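Local coordinates for xylanase and alpha-amylase inhibitor protein (Scadoxus multiflorus, PDB 3MU7) that inhibits xylanase and alpha-amylase and is built on the TIM-barrel fold of glycosyl hydrolase family 18, at residues A[27-32]-A[67-72]; A[55-60]-A[114-119]; A[3-8]-A[266-271]; A[13-18]-A[49-54]; A[211-216]-A[245-250]. All coordinates share one frame; numbering follows the deposited sequence. Where two conformers were deposited one is given.

Contact 1 of 5, residues A[27-32]-A[67-72]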
# COMPACT_ATOMS: atom_id res chain seq x y z
N TYR A 27 12.71 5.11 -1.76
CA TYR A 27 11.43 4.48 -2.06
C TYR A 27 11.08 4.48 -3.54
O TYR A 27 11.25 5.50 -4.22
CB TYR A 27 10.31 5.18 -1.29
CG TYR A 27 10.61 5.44 0.16
CD1 TYR A 27 10.78 6.74 0.63
CD2 TYR A 27 10.76 4.39 1.06
CE1 TYR A 27 11.05 6.98 1.95
CE2 TYR A 27 11.02 4.62 2.39
CZ TYR A 27 11.17 5.93 2.83
OH TYR A 27 11.44 6.21 4.15
N ALA A 28 10.55 3.36 -4.01
CA ALA A 28 10.03 3.24 -5.36
C ALA A 28 8.54 3.59 -5.41
O ALA A 28 8.04 4.03 -6.44
CB ALA A 28 10.26 1.83 -5.88
N TYR A 29 7.83 3.35 -4.30
CA TYR A 29 6.41 3.66 -4.18
C TYR A 29 6.20 4.37 -2.86
O TYR A 29 6.74 3.94 -1.83
CB TYR A 29 5.57 2.39 -4.08
CG TYR A 29 5.45 1.51 -5.28
CD1 TYR A 29 4.40 1.68 -6.19
CD2 TYR A 29 6.34 0.46 -5.49
CE1 TYR A 29 4.26 0.84 -7.29
CE2 TYR A 29 6.21 -0.38 -6.60
CZ TYR A 29 5.17 -0.18 -7.49
OH TYR A 29 5.04 -1.01 -8.58
N VAL A 30 5.37 5.41 -2.89
CA VAL A 30 4.84 6.02 -1.68
C VAL A 30 3.33 5.91 -1.74
O VAL A 30 2.71 6.27 -2.74
CB VAL A 30 5.31 7.49 -1.50
CG1 VAL A 30 4.67 8.09 -0.27
CG2 VAL A 30 6.81 7.55 -1.35
N ILE A 31 2.76 5.35 -0.67
CA ILE A 31 1.35 5.04 -0.64
C ILE A 31 0.68 5.96 0.37
O ILE A 31 0.90 5.85 1.59
CB ILE A 31 1.11 3.56 -0.23
CG1 ILE A 31 2.00 2.60 -1.03
CG2 ILE A 31 -0.37 3.23 -0.36
CD1 ILE A 31 2.13 1.22 -0.39
N ILE A 32 -0.12 6.89 -0.13
CA ILE A 32 -0.83 7.82 0.73
C ILE A 32 -2.03 7.12 1.36
O ILE A 32 -2.91 6.63 0.64
CB ILE A 32 -1.32 9.06 -0.06
CG1 ILE A 32 -0.15 9.81 -0.70
CG2 ILE A 32 -2.14 9.98 0.86
CD1 ILE A 32 -0.59 10.79 -1.78
N ASN A 67 10.67 9.98 -10.17
CA ASN A 67 10.41 8.58 -10.55
C ASN A 67 10.08 7.74 -9.31
O ASN A 67 10.02 6.52 -9.38
CB ASN A 67 11.62 7.96 -11.27
CG ASN A 67 11.25 6.71 -12.03
OD1 ASN A 67 10.18 6.62 -12.62
ND2 ASN A 67 12.13 5.72 -12.00
N VAL A 68 9.28 8.35 -8.38
CA VAL A 68 8.53 7.65 -7.35
C VAL A 68 7.06 7.55 -7.72
O VAL A 68 6.41 8.56 -8.04
CB VAL A 68 8.71 8.37 -5.98
CG1 VAL A 68 8.04 7.56 -4.88
CG2 VAL A 68 10.18 8.58 -5.66
N LYS A 69 6.52 6.35 -7.70
CA LYS A 69 5.09 6.15 -7.94
C LYS A 69 4.31 6.47 -6.67
O LYS A 69 4.70 6.06 -5.57
CB LYS A 69 4.80 4.73 -8.41
CG LYS A 69 5.34 4.42 -9.80
CD LYS A 69 4.94 3.03 -10.28
CE LYS A 69 5.15 2.90 -11.78
NZ LYS A 69 4.79 1.53 -12.27
N VAL A 70 3.21 7.19 -6.84
CA VAL A 70 2.39 7.62 -5.71
C VAL A 70 1.00 7.03 -5.85
O VAL A 70 0.31 7.25 -6.85
CB VAL A 70 2.30 9.16 -5.63
CG1 VAL A 70 1.52 9.57 -4.40
CG2 VAL A 70 3.69 9.79 -5.61
N LEU A 71 0.60 6.27 -4.83
CA LEU A 71 -0.70 5.59 -4.82
C LEU A 71 -1.57 6.16 -3.73
O LEU A 71 -1.07 6.72 -2.75
CB LEU A 71 -0.53 4.09 -4.57
CG LEU A 71 0.52 3.33 -5.37
CD1 LEU A 71 0.58 1.88 -4.91
CD2 LEU A 71 0.26 3.40 -6.85
N LEU A 72 -2.89 6.04 -3.90
CA LEU A 72 -3.83 6.29 -2.83
C LEU A 72 -4.32 4.96 -2.30
O LEU A 72 -4.75 4.08 -3.07
CB LEU A 72 -5.04 7.10 -3.30
CG LEU A 72 -6.17 7.31 -2.29
CD1 LEU A 72 -5.72 8.16 -1.10
CD2 LEU A 72 -7.39 7.93 -2.96
O HOH W 1 8.80 3.46 -9.13
O HOH W 2 3.19 -0.38 -10.44
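Tyr29 and Lys69 stand side by side on neighbouring parallel strands and point the same way, the phenol ring alongside the aliphatic part of the lysine. Lys69 CB approaches the ring at Tyr29 CD1, and the extended chain (chi2 -175°) brings Lys69 CD to 3.8 Å from Tyr29 CE1. A water at the ring's edge, in its plane, bonds to Tyr29 OH at 2.7 Å and accepts from Lys69 NZ, so both polar ends share one partner. Further along this face Leu71 lies obliquely to Tyr29 and Ile31, its CD1 4.0 Å from Tyr29 CD1 and also near Ile31 CG1. Trp178 meets the Tyr29 ring edge-to-face and touches Ile31 and Leu71.

On the other face the apolar pairs are staggered by two residues. Val30 CG2 leans back to Val68 CG1 at 3.7 Å, and Ile32 CD1 does the same to Val70 CG1 at 3.6 Å. Leu18 and Cys22 of helix 18-23 pack against this valine-rich side. The backbones are joined by four bonds, with Val30 N to Lys69 O (2.8 Å) and Leu71 N to Val30 O gripping Val30 on both its polar atoms. Parallel neighbouring strands with one face toward the barrel interior, here with Trp178, and the other under the surrounding helices are characteristic of a TIM barrel.

Contact 2 of 5, residues A[55-60]-A[114-119]; sequences GLEPQI and GNAVLD
Glu57 and Ile60, in the early part of helix 56-65, pack against Gly114, Asn115, Ala116 and Leu118 of the irregular segment that leads into strand 120-125, a helix-to-loop contact well away from the centre of the chain. It has a polar end and an apolar end. At the polar end Glu57 reaches out fully extended, its CG anti to the backbone N (chi1 178°), and the carboxylate arrives beside the backbone of the loop. Glu57 OE1 accepts a weak hydrogen bond of 3.2 Å from Asn115 N. The same OE1 lies 3.5 Å from Gly114 CA, on the side where that residue, at positive phi, has no side chain to obstruct it. Glu57 OE2 comes within 3.4 Å of Asn115 CB, the two side chains running alongside each other with carboxylate and amide planes 53° apart. That oxygen also forms a salt bridge with Lys61, one turn further along the helix, which probably steadies the carboxylate more than the weak backbone bond does.

At the apolar end Ile60 meets the loop with two methyl groups. Its CD1 rests 3.9 Å from Ala116 CB, and its CG2 lies 3.9 Å from Leu118 CD2. The isoleucine and leucine side chains cross at about a right angle, with the alanine methyl against both branches of Ile60. Leu18 of helix 18-23 and Phe113 also touch Ile60, while Leu118 continues onto Val70 and Leu72, so Leu118 bridges helix 56-65 and strand 69-76, which follows it in the chain.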
# COMPACT_ATOMS: atom_id res chain seq x y z
N GLY A 55 -2.84 20.63 -0.64
CA GLY A 55 -1.40 20.88 -0.51
C GLY A 55 -0.53 19.72 -0.98
O GLY A 55 0.66 19.90 -1.23
N LEU A 56 -1.12 18.54 -1.09
CA LEU A 56 -0.37 17.39 -1.61
C LEU A 56 -0.08 17.50 -3.09
O LEU A 56 0.87 16.88 -3.56
CB LEU A 56 -1.10 16.07 -1.33
CG LEU A 56 -1.26 15.64 0.13
CD1 LEU A 56 -1.78 14.22 0.20
CD2 LEU A 56 0.04 15.78 0.90
N GLU A 57 -0.89 18.26 -3.84
CA GLU A 57 -0.73 18.33 -5.28
C GLU A 57 0.73 18.51 -5.75
O GLU A 57 1.24 17.67 -6.49
CB GLU A 57 -1.66 19.38 -5.91
CG GLU A 57 -1.44 19.47 -7.42
CD GLU A 57 -2.32 20.48 -8.13
OE1 GLU A 57 -3.24 21.05 -7.52
OE2 GLU A 57 -2.08 20.68 -9.34
N PRO A 58 1.40 19.61 -5.33
CA PRO A 58 2.77 19.79 -5.84
C PRO A 58 3.75 18.76 -5.30
O PRO A 58 4.75 18.45 -5.95
CB PRO A 58 3.15 21.20 -5.35
CG PRO A 58 2.26 21.45 -4.20
CD PRO A 58 0.97 20.78 -4.53
N GLN A 59 3.46 18.22 -4.12
CA GLN A 59 4.33 17.21 -3.52
C GLN A 59 4.26 15.88 -4.26
O GLN A 59 5.28 15.22 -4.48
CB GLN A 59 3.99 17.02 -2.05
CG GLN A 59 4.04 18.29 -1.23
CD GLN A 59 4.03 17.96 0.25
OE1 GLN A 59 4.97 17.37 0.75
NE2 GLN A 59 2.93 18.29 0.94
N ILE A 60 3.05 15.50 -4.66
CA ILE A 60 2.84 14.32 -5.49
C ILE A 60 3.61 14.48 -6.80
O ILE A 60 4.34 13.58 -7.22
CB ILE A 60 1.33 14.11 -5.79
CG1 ILE A 60 0.58 13.70 -4.53
CG2 ILE A 60 1.14 13.07 -6.87
CD1 ILE A 60 -0.92 13.99 -4.58
N GLY A 114 -6.16 18.09 -5.87
CA GLY A 114 -6.02 19.01 -6.98
C GLY A 114 -5.83 18.32 -8.32
O GLY A 114 -6.40 17.27 -8.57
N ASN A 115 -5.01 18.92 -9.17
CA ASN A 115 -4.80 18.41 -10.53
C ASN A 115 -3.74 17.31 -10.66
O ASN A 115 -3.41 16.90 -11.76
CB ASN A 115 -4.51 19.57 -11.49
CG ASN A 115 -5.70 20.50 -11.62
OD1 ASN A 115 -6.83 20.15 -11.28
ND2 ASN A 115 -5.45 21.70 -12.13
N ALA A 116 -3.22 16.84 -9.53
CA ALA A 116 -2.35 15.67 -9.53
C ALA A 116 -3.10 14.46 -10.07
O ALA A 116 -4.32 14.33 -9.89
CB ALA A 116 -1.85 15.39 -8.14
N VAL A 117 -2.37 13.59 -10.76
CA VAL A 117 -2.90 12.33 -11.25
C VAL A 117 -2.03 11.24 -10.64
O VAL A 117 -0.83 11.18 -10.89
CB VAL A 117 -2.87 12.25 -12.79
CG1 VAL A 117 -3.37 10.89 -13.26
CG2 VAL A 117 -3.72 13.37 -13.41
N LEU A 118 -2.66 10.40 -9.84
CA LEU A 118 -1.94 9.36 -9.11
C LEU A 118 -1.57 8.18 -9.99
O LEU A 118 -2.13 7.99 -11.07
CB LEU A 118 -2.76 8.88 -7.91
CG LEU A 118 -3.13 9.94 -6.87
CD1 LEU A 118 -3.77 9.25 -5.69
CD2 LEU A 118 -1.92 10.74 -6.43
N ASP A 119 -0.62 7.38 -9.50
CA ASP A 119 -0.14 6.23 -10.23
C ASP A 119 -0.90 4.94 -9.95
O ASP A 119 -0.59 3.91 -10.54
CB ASP A 119 1.34 6.04 -9.96
CG ASP A 119 2.14 7.24 -10.40
OD1 ASP A 119 2.22 7.46 -11.63
OD2 ASP A 119 2.65 7.97 -9.54

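Contact 3 of 5, residues A[3-8]-A[266-271]; sequences LDIAVY and NKILGK
Leu3 and Ile5 meet Ile268 and Leu269 where the start of the chain and its last helix come together on the outside of the TIM barrel: strand 5-9 pairs with strand 248-254, and helix 264-269 packs beside the start of the first strand. Ile5 and Leu269 reach toward each other tip to tip. The outer chain of Ile5 is extended, CD1 lying anti to CA (chi2 -180°), and this puts the methyl against the branch point of the leucine, with Ile5 CD1 4.0 Å from Leu269 CG. Leu269 CD1 touches that same methyl, and CD2 lies just beyond.

Leu269 CD2 turns to the neighbouring residue, sitting 4.1 Å from Leu3 CB and 4.0 Å from the carbonyl oxygen Leu3 O. One leucine thus packs on two residues, of which Leu3 lies just ahead of the strand. Ile268, one position back in the helix, adds a looser contact, its CG2 4.3 Å from Ile5 CD1. Leu3 and Ile268 also face each other, but the modelled spacing of their methyls is too short to be reliable. Beyond Leu269 the helix ends at Gly270, whose phi is positive (80°), and Lys271 N bonds back to Asn266 O.

Leu3 also touches Phe248 and Phe239, while Ile268 rests on Pro231 and Lys235 of helix 231-242. Asn26 is a polar partner of both Asn266 and Lys271. Between the two segments the side chains meet through aliphatic carbons, with neither a hydrogen bond nor a charge pair, so the attachment between them is apolar packing, with exclusion of water as its likely source.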
# COMPACT_ATOMS: atom_id res chain seq x y z
N LEU A 3 17.18 -2.98 -4.67
CA LEU A 3 15.95 -3.13 -3.82
C LEU A 3 14.91 -2.02 -3.85
O LEU A 3 15.17 -0.86 -3.53
CB LEU A 3 16.28 -3.35 -2.32
CG LEU A 3 15.13 -3.86 -1.42
CD1 LEU A 3 14.95 -5.36 -1.58
CD2 LEU A 3 15.40 -3.52 0.05
N ASP A 4 13.70 -2.41 -4.29
CA ASP A 4 12.53 -1.54 -4.32
C ASP A 4 11.82 -1.60 -2.98
O ASP A 4 11.53 -2.68 -2.45
CB ASP A 4 11.56 -1.93 -5.44
CG ASP A 4 12.09 -1.61 -6.83
OD1 ASP A 4 12.94 -0.70 -6.96
OD2 ASP A 4 11.66 -2.26 -7.79
N ILE A 5 11.56 -0.42 -2.44
CA ILE A 5 10.85 -0.26 -1.18
C ILE A 5 9.59 0.56 -1.40
O ILE A 5 9.63 1.65 -1.99
CB ILE A 5 11.73 0.42 -0.09
CG1 ILE A 5 13.04 -0.35 0.10
CG2 ILE A 5 10.96 0.56 1.24
CD1 ILE A 5 13.96 0.23 1.14
N ALA A 6 8.46 0.02 -0.95
CA ALA A 6 7.21 0.76 -0.88
C ALA A 6 7.03 1.24 0.56
O ALA A 6 7.35 0.52 1.50
CB ALA A 6 6.05 -0.12 -1.29
N VAL A 7 6.51 2.44 0.75
CA VAL A 7 6.30 2.94 2.09
C VAL A 7 4.94 3.63 2.20
O VAL A 7 4.53 4.34 1.27
CB VAL A 7 7.46 3.88 2.54
CG1 VAL A 7 7.47 5.20 1.77
CG2 VAL A 7 7.43 4.13 4.05
N TYR A 8 4.25 3.42 3.31
CA TYR A 8 3.04 4.17 3.60
C TYR A 8 3.39 5.54 4.15
O TYR A 8 4.29 5.69 4.98
CB TYR A 8 2.15 3.42 4.57
CG TYR A 8 1.31 2.35 3.91
CD1 TYR A 8 1.77 1.04 3.80
CD2 TYR A 8 0.06 2.66 3.38
CE1 TYR A 8 0.99 0.06 3.20
CE2 TYR A 8 -0.73 1.68 2.78
CZ TYR A 8 -0.25 0.39 2.69
OH TYR A 8 -1.01 -0.61 2.10
N ASN A 266 17.30 3.23 5.36
CA ASN A 266 18.72 3.57 5.20
C ASN A 266 19.61 2.36 5.49
O ASN A 266 20.53 2.06 4.73
CB ASN A 266 19.13 4.76 6.09
CG ASN A 266 18.77 6.10 5.48
OD1 ASN A 266 18.49 6.21 4.29
ND2 ASN A 266 18.79 7.14 6.31
N LYS A 267 19.30 1.64 6.58
CA LYS A 267 20.07 0.46 6.98
C LYS A 267 19.90 -0.71 6.01
O LYS A 267 20.88 -1.41 5.70
CB LYS A 267 19.69 0.03 8.40
CG LYS A 267 20.07 1.04 9.47
CD LYS A 267 19.55 0.63 10.83
CE LYS A 267 19.73 1.74 11.85
NZ LYS A 267 19.08 1.39 13.14
N ILE A 268 18.68 -0.92 5.52
CA ILE A 268 18.41 -1.92 4.49
C ILE A 268 19.24 -1.65 3.23
O ILE A 268 19.82 -2.57 2.65
CB ILE A 268 16.89 -1.98 4.12
CG1 ILE A 268 16.06 -2.59 5.26
CG2 ILE A 268 16.66 -2.74 2.81
CD1 ILE A 268 16.26 -4.10 5.48
N LEU A 269 19.31 -0.38 2.84
CA LEU A 269 19.96 0.03 1.60
C LEU A 269 21.46 0.31 1.72
O LEU A 269 22.15 0.46 0.71
CB LEU A 269 19.25 1.27 1.02
CG LEU A 269 17.79 1.09 0.59
CD1 LEU A 269 17.17 2.44 0.27
CD2 LEU A 269 17.66 0.13 -0.59
N GLY A 270 21.96 0.38 2.95
CA GLY A 270 23.38 0.63 3.20
C GLY A 270 23.77 2.09 3.09
O GLY A 270 24.94 2.41 2.86
N LYS A 271 22.80 2.98 3.23
CA LYS A 271 23.06 4.42 3.26
C LYS A 271 23.46 4.83 4.67
O LYS A 271 23.05 4.21 5.65
CB LYS A 271 21.84 5.21 2.78
CG LYS A 271 21.47 4.98 1.32
CD LYS A 271 20.34 5.90 0.88
CE LYS A 271 19.96 5.65 -0.57
NZ LYS A 271 18.89 6.59 -1.02

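Contact 4 of 5, residues A[13-18]-A[49-54]; sequences FDERSL and SGHSPK. With PO4 (phosphate ion), chain B.
Glu15 and His51 join two loops of the TIM barrel, one between strand 5-9 and helix 18-23, the other between the short strand 45-46 and helix 56-65, through a histidine-carboxylate hydrogen bond. His51 NE2 donates to Glu15 OE2 over 2.7 Å, the acceptor lying close to the imidazole plane. The oxygen is met on its anti side, and carboxylate and ring are turned 40° against each other. On the other nitrogen, His51 ND1 gives a nearly straight bond of 2.7 Å to O1 of a phosphate ion, which probably comes from the crystallisation liquor. With both ring nitrogens donating between two anionic groups, the imidazole is probably positively charged. Ser52 N holds the same ion, bonding to phosphate O4 at 2.9 Å.

The next shell sets these groups in place. Glu15 CG lies between its backbone N and carbonyl carbon (chi1 75°), the crowded position, and the carboxylate is held by a second bond, from Ser12 N to the same OE2. Trp9 and Tyr257 touch the glutamate side chain. Phe13 O comes to 3.4 Å from His51 CE1, approaching the ring obliquely. Ser52 OG bonds to Gly55 N, at the approach to helix 56-65.

Phe13 meets the second loop with its CB, 3.2 Å from Ser49 O, and with the rim of its ring. Ser49 OG is bonded to Gly10 O, just after strand 5-9. Two successive carbonyls come in near the plane of the phenyl: Ser49 O, 3.4 Å from Phe13 CD1, and Gly50 O, 3.4 Å from Phe13 CE1.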
# COMPACT_ATOMS: atom_id res chain seq x y z
N PHE A 13 0.33 13.80 11.53
CA PHE A 13 0.37 15.21 11.18
C PHE A 13 1.79 15.76 11.18
O PHE A 13 2.12 16.64 10.38
CB PHE A 13 -0.51 16.02 12.12
CG PHE A 13 -0.60 17.47 11.76
CD1 PHE A 13 -1.32 17.88 10.65
CD2 PHE A 13 0.04 18.44 12.54
CE1 PHE A 13 -1.42 19.23 10.31
CE2 PHE A 13 -0.05 19.79 12.20
CZ PHE A 13 -0.77 20.19 11.09
N ASP A 14 2.63 15.27 12.09
CA ASP A 14 3.97 15.82 12.25
C ASP A 14 5.05 15.06 11.49
O ASP A 14 6.23 15.30 11.71
CB ASP A 14 4.33 15.92 13.72
CG ASP A 14 3.35 16.77 14.48
OD1 ASP A 14 3.17 17.94 14.10
OD2 ASP A 14 2.72 16.25 15.41
N GLU A 15 4.65 14.16 10.59
CA GLU A 15 5.63 13.36 9.86
C GLU A 15 6.38 14.19 8.82
O GLU A 15 5.92 15.23 8.35
CB GLU A 15 4.96 12.16 9.19
CG GLU A 15 4.14 12.52 7.96
CD GLU A 15 3.30 11.35 7.49
OE1 GLU A 15 3.89 10.31 7.11
OE2 GLU A 15 2.06 11.46 7.50
N ARG A 16 7.55 13.68 8.44
CA ARG A 16 8.32 14.17 7.31
C ARG A 16 7.38 14.33 6.10
O ARG A 16 6.58 13.43 5.80
CB ARG A 16 9.42 13.16 7.00
CG ARG A 16 10.25 13.46 5.75
CD ARG A 16 11.28 12.37 5.46
NE ARG A 16 10.63 11.08 5.24
CZ ARG A 16 11.25 9.91 5.23
NH1 ARG A 16 12.57 9.84 5.43
NH2 ARG A 16 10.56 8.80 5.04
N SER A 17 7.47 15.47 5.42
CA SER A 17 6.56 15.78 4.32
C SER A 17 6.62 14.74 3.21
O SER A 17 7.60 14.00 3.07
CB SER A 17 6.88 17.16 3.74
OG SER A 17 8.08 17.10 3.01
N LEU A 18 5.58 14.71 2.39
CA LEU A 18 5.55 13.80 1.26
C LEU A 18 6.73 14.06 0.32
O LEU A 18 7.43 13.13 -0.08
CB LEU A 18 4.22 13.91 0.52
CG LEU A 18 4.09 13.07 -0.76
CD1 LEU A 18 4.36 11.60 -0.48
CD2 LEU A 18 2.72 13.25 -1.36
N SER A 49 -4.34 12.15 8.43
CA SER A 49 -3.74 12.67 9.66
C SER A 49 -3.58 14.19 9.65
O SER A 49 -2.55 14.72 10.08
CB SER A 49 -2.40 11.98 9.95
OG SER A 49 -2.56 10.57 9.95
N GLY A 50 -4.59 14.88 9.15
CA GLY A 50 -4.62 16.34 9.19
C GLY A 50 -3.81 17.05 8.12
O GLY A 50 -3.83 18.27 8.07
N HIS A 51 -3.10 16.31 7.26
CA HIS A 51 -2.37 16.94 6.16
C HIS A 51 -3.35 17.59 5.19
O HIS A 51 -4.44 17.07 4.98
CB HIS A 51 -1.55 15.90 5.39
CG HIS A 51 -0.47 15.25 6.20
ND1 HIS A 51 0.56 15.96 6.79
CD2 HIS A 51 -0.23 13.95 6.47
CE1 HIS A 51 1.37 15.11 7.41
NE2 HIS A 51 0.91 13.89 7.23
N SER A 52 -2.97 18.72 4.61
CA SER A 52 -3.81 19.38 3.62
C SER A 52 -3.89 18.57 2.32
O SER A 52 -2.87 18.39 1.66
CB SER A 52 -3.28 20.78 3.33
OG SER A 52 -3.88 21.30 2.16
N PRO A 53 -5.09 18.09 1.95
CA PRO A 53 -5.16 17.31 0.71
C PRO A 53 -4.77 18.12 -0.52
O PRO A 53 -3.99 17.64 -1.34
CB PRO A 53 -6.63 16.87 0.65
CG PRO A 53 -7.09 16.92 2.06
CD PRO A 53 -6.36 18.07 2.69
N LYS A 54 -5.27 19.34 -0.65
CA LYS A 54 -4.93 20.17 -1.80
C LYS A 54 -3.43 20.46 -1.82
O LYS A 54 -2.82 20.50 -2.89
CB LYS A 54 -5.74 21.48 -1.81
CG LYS A 54 -7.25 21.29 -1.97
CD LYS A 54 -7.64 20.88 -3.38
CE LYS A 54 -9.14 20.99 -3.60
NZ LYS A 54 -9.53 20.73 -5.02
P PO4 B . 0.69 19.32 5.67
O1 PO4 B . 0.75 18.62 7.00
O2 PO4 B . 1.89 20.23 5.53
O3 PO4 B . 0.76 18.27 4.59
O4 PO4 B . -0.59 20.11 5.57

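Contact 5 of 5, residues A[211-216]-A[245-250]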
# COMPACT_ATOMS: atom_id res chain seq x y z
N ASP A 211 2.29 -10.46 -10.17
CA ASP A 211 3.66 -10.45 -10.68
C ASP A 211 4.69 -10.14 -9.60
O ASP A 211 5.85 -10.55 -9.72
CB ASP A 211 3.81 -9.46 -11.83
CG ASP A 211 3.09 -9.89 -13.10
OD1 ASP A 211 2.80 -11.09 -13.27
OD2 ASP A 211 2.82 -9.00 -13.94
N LYS A 212 4.31 -9.41 -8.57
CA LYS A 212 5.25 -8.94 -7.55
C LYS A 212 4.66 -9.06 -6.15
O LYS A 212 3.65 -8.48 -5.86
CB LYS A 212 5.61 -7.48 -7.82
CG LYS A 212 6.43 -7.23 -9.13
CD LYS A 212 7.75 -8.02 -9.19
CE LYS A 212 8.28 -8.24 -10.64
NZ LYS A 212 9.71 -8.17 -10.76
N VAL A 213 5.36 -9.79 -5.30
CA VAL A 213 5.02 -9.88 -3.89
C VAL A 213 6.13 -9.20 -3.10
O VAL A 213 7.31 -9.54 -3.21
CB VAL A 213 4.83 -11.35 -3.42
CG1 VAL A 213 4.38 -11.39 -1.96
CG2 VAL A 213 3.83 -12.10 -4.31
N PHE A 214 5.73 -8.21 -2.31
CA PHE A 214 6.63 -7.49 -1.42
C PHE A 214 6.40 -7.97 0.01
O PHE A 214 5.26 -8.26 0.40
CB PHE A 214 6.33 -5.99 -1.46
CG PHE A 214 6.72 -5.28 -2.74
CD1 PHE A 214 6.03 -5.50 -3.93
CD2 PHE A 214 7.75 -4.34 -2.73
CE1 PHE A 214 6.38 -4.81 -5.09
CE2 PHE A 214 8.10 -3.65 -3.88
CZ PHE A 214 7.42 -3.88 -5.06
N LEU A 215 7.46 -8.01 0.81
CA LEU A 215 7.33 -8.33 2.23
C LEU A 215 7.17 -7.05 3.03
O LEU A 215 8.06 -6.19 3.01
CB LEU A 215 8.53 -9.12 2.76
CG LEU A 215 8.78 -10.49 2.12
CD1 LEU A 215 9.86 -10.39 1.06
CD2 LEU A 215 9.18 -11.48 3.20
N GLY A 216 6.04 -6.92 3.71
CA GLY A 216 5.77 -5.76 4.57
C GLY A 216 6.27 -5.97 5.98
O GLY A 216 5.94 -6.97 6.63
N SER A 245 12.76 -16.17 -5.48
CA SER A 245 11.44 -16.13 -6.11
C SER A 245 11.39 -15.16 -7.28
O SER A 245 11.83 -14.01 -7.17
CB SER A 245 10.36 -15.75 -5.10
OG SER A 245 9.13 -15.54 -5.77
N THR A 246 10.82 -15.63 -8.38
CA THR A 246 10.60 -14.79 -9.56
C THR A 246 9.59 -13.67 -9.27
O THR A 246 9.51 -12.69 -10.02
CB THR A 246 10.10 -15.62 -10.76
OG1 THR A 246 8.90 -16.31 -10.40
CG2 THR A 246 11.16 -16.64 -11.19
N LYS A 247 8.84 -13.82 -8.19
CA LYS A 247 7.84 -12.82 -7.79
C LYS A 247 8.36 -11.81 -6.76
O LYS A 247 7.61 -10.92 -6.38
CB LYS A 247 6.60 -13.51 -7.21
CG LYS A 247 5.73 -14.22 -8.21
CD LYS A 247 4.46 -14.68 -7.52
CE LYS A 247 3.72 -15.71 -8.33
NZ LYS A 247 2.87 -16.51 -7.42
N PHE A 248 9.59 -11.95 -6.30
CA PHE A 248 10.09 -11.05 -5.26
C PHE A 248 10.10 -9.61 -5.74
O PHE A 248 10.79 -9.27 -6.69
CB PHE A 248 11.50 -11.46 -4.82
CG PHE A 248 12.13 -10.51 -3.83
CD1 PHE A 248 11.61 -10.39 -2.55
CD2 PHE A 248 13.24 -9.76 -4.18
CE1 PHE A 248 12.19 -9.53 -1.63
CE2 PHE A 248 13.82 -8.89 -3.27
CZ PHE A 248 13.30 -8.77 -1.99
N GLY A 249 9.30 -8.76 -5.09
CA GLY A 249 9.20 -7.36 -5.50
C GLY A 249 10.10 -6.43 -4.72
O GLY A 249 10.54 -5.39 -5.23
N GLY A 250 10.40 -6.80 -3.48
CA GLY A 250 11.11 -5.92 -2.55
C GLY A 250 10.42 -5.95 -1.20
O GLY A 250 9.80 -6.96 -0.83
O HOH W 3 6.68 -12.32 -11.86
O HOH W 4 10.72 -10.34 -9.59
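The Phe214 ring carries the backbone of Gly249 and Gly250 on one face. Gly249 CA stands 3.9 Å from the ring centroid and only 12° off its normal, a CH-pi contact, while Gly249 C and Gly250 N lie over the rim. Gly250 N is at the same time 3.7 Å above the plane of the Phe248 ring, over its centre. At the edge of Phe248, Leu215 comes in at about a right angle and puts its CD1 3.7 Å from Phe248 CE1. Neither glycine has a side chain to keep these rings off the main chain. Trp178 meets Phe214 edge-to-face.

The segments contain the starts of the parallel strands 213-218 and 248-254 of a beta-alpha-beta unit of the TIM barrel, connected through helix 231-242. Val213 is held at both polar atoms: its N donates to Lys247 O at 2.7 Å, and its O accepts from Gly249 N at 2.8 Å, the donor standing well above the carbonyl plane. Further on, Leu215 N bonds to Gly250 O over 3.0 Å.

Ahead of the second strand Ser245 OG accepts from Lys247 N in an ST turn within a type I turn. Lys247 runs extended past Val213 CG2 to carbonyls of Ser205 and Ala208. A water accepts from Lys212 NZ at 2.7 Å and donates to Thr246 O and Phe248 O.

In the fold
From the N terminus, segment 3-8 opens contact 3, which closes only at 266-271 and brings the two ends of the chain together, so the other four contacts nest inside its loop. Contact 4 starts at 13-18 and contact 1 at 27-32; they cross, since 49-54 closes the former before 67-72 closes the latter. Contact 2 opens at 55-60, inside contact 1, and closes beyond it at 114-119, so these two cross as well. Contact 5 follows in series, on the opposite side of the chain's centre from contacts 2 and 4. Strand 5-9 lies between strands 29-37 and 248-254, linking contacts 1, 3 and 5 through one sheet, while Leu18 joins contacts 1, 2 and 4.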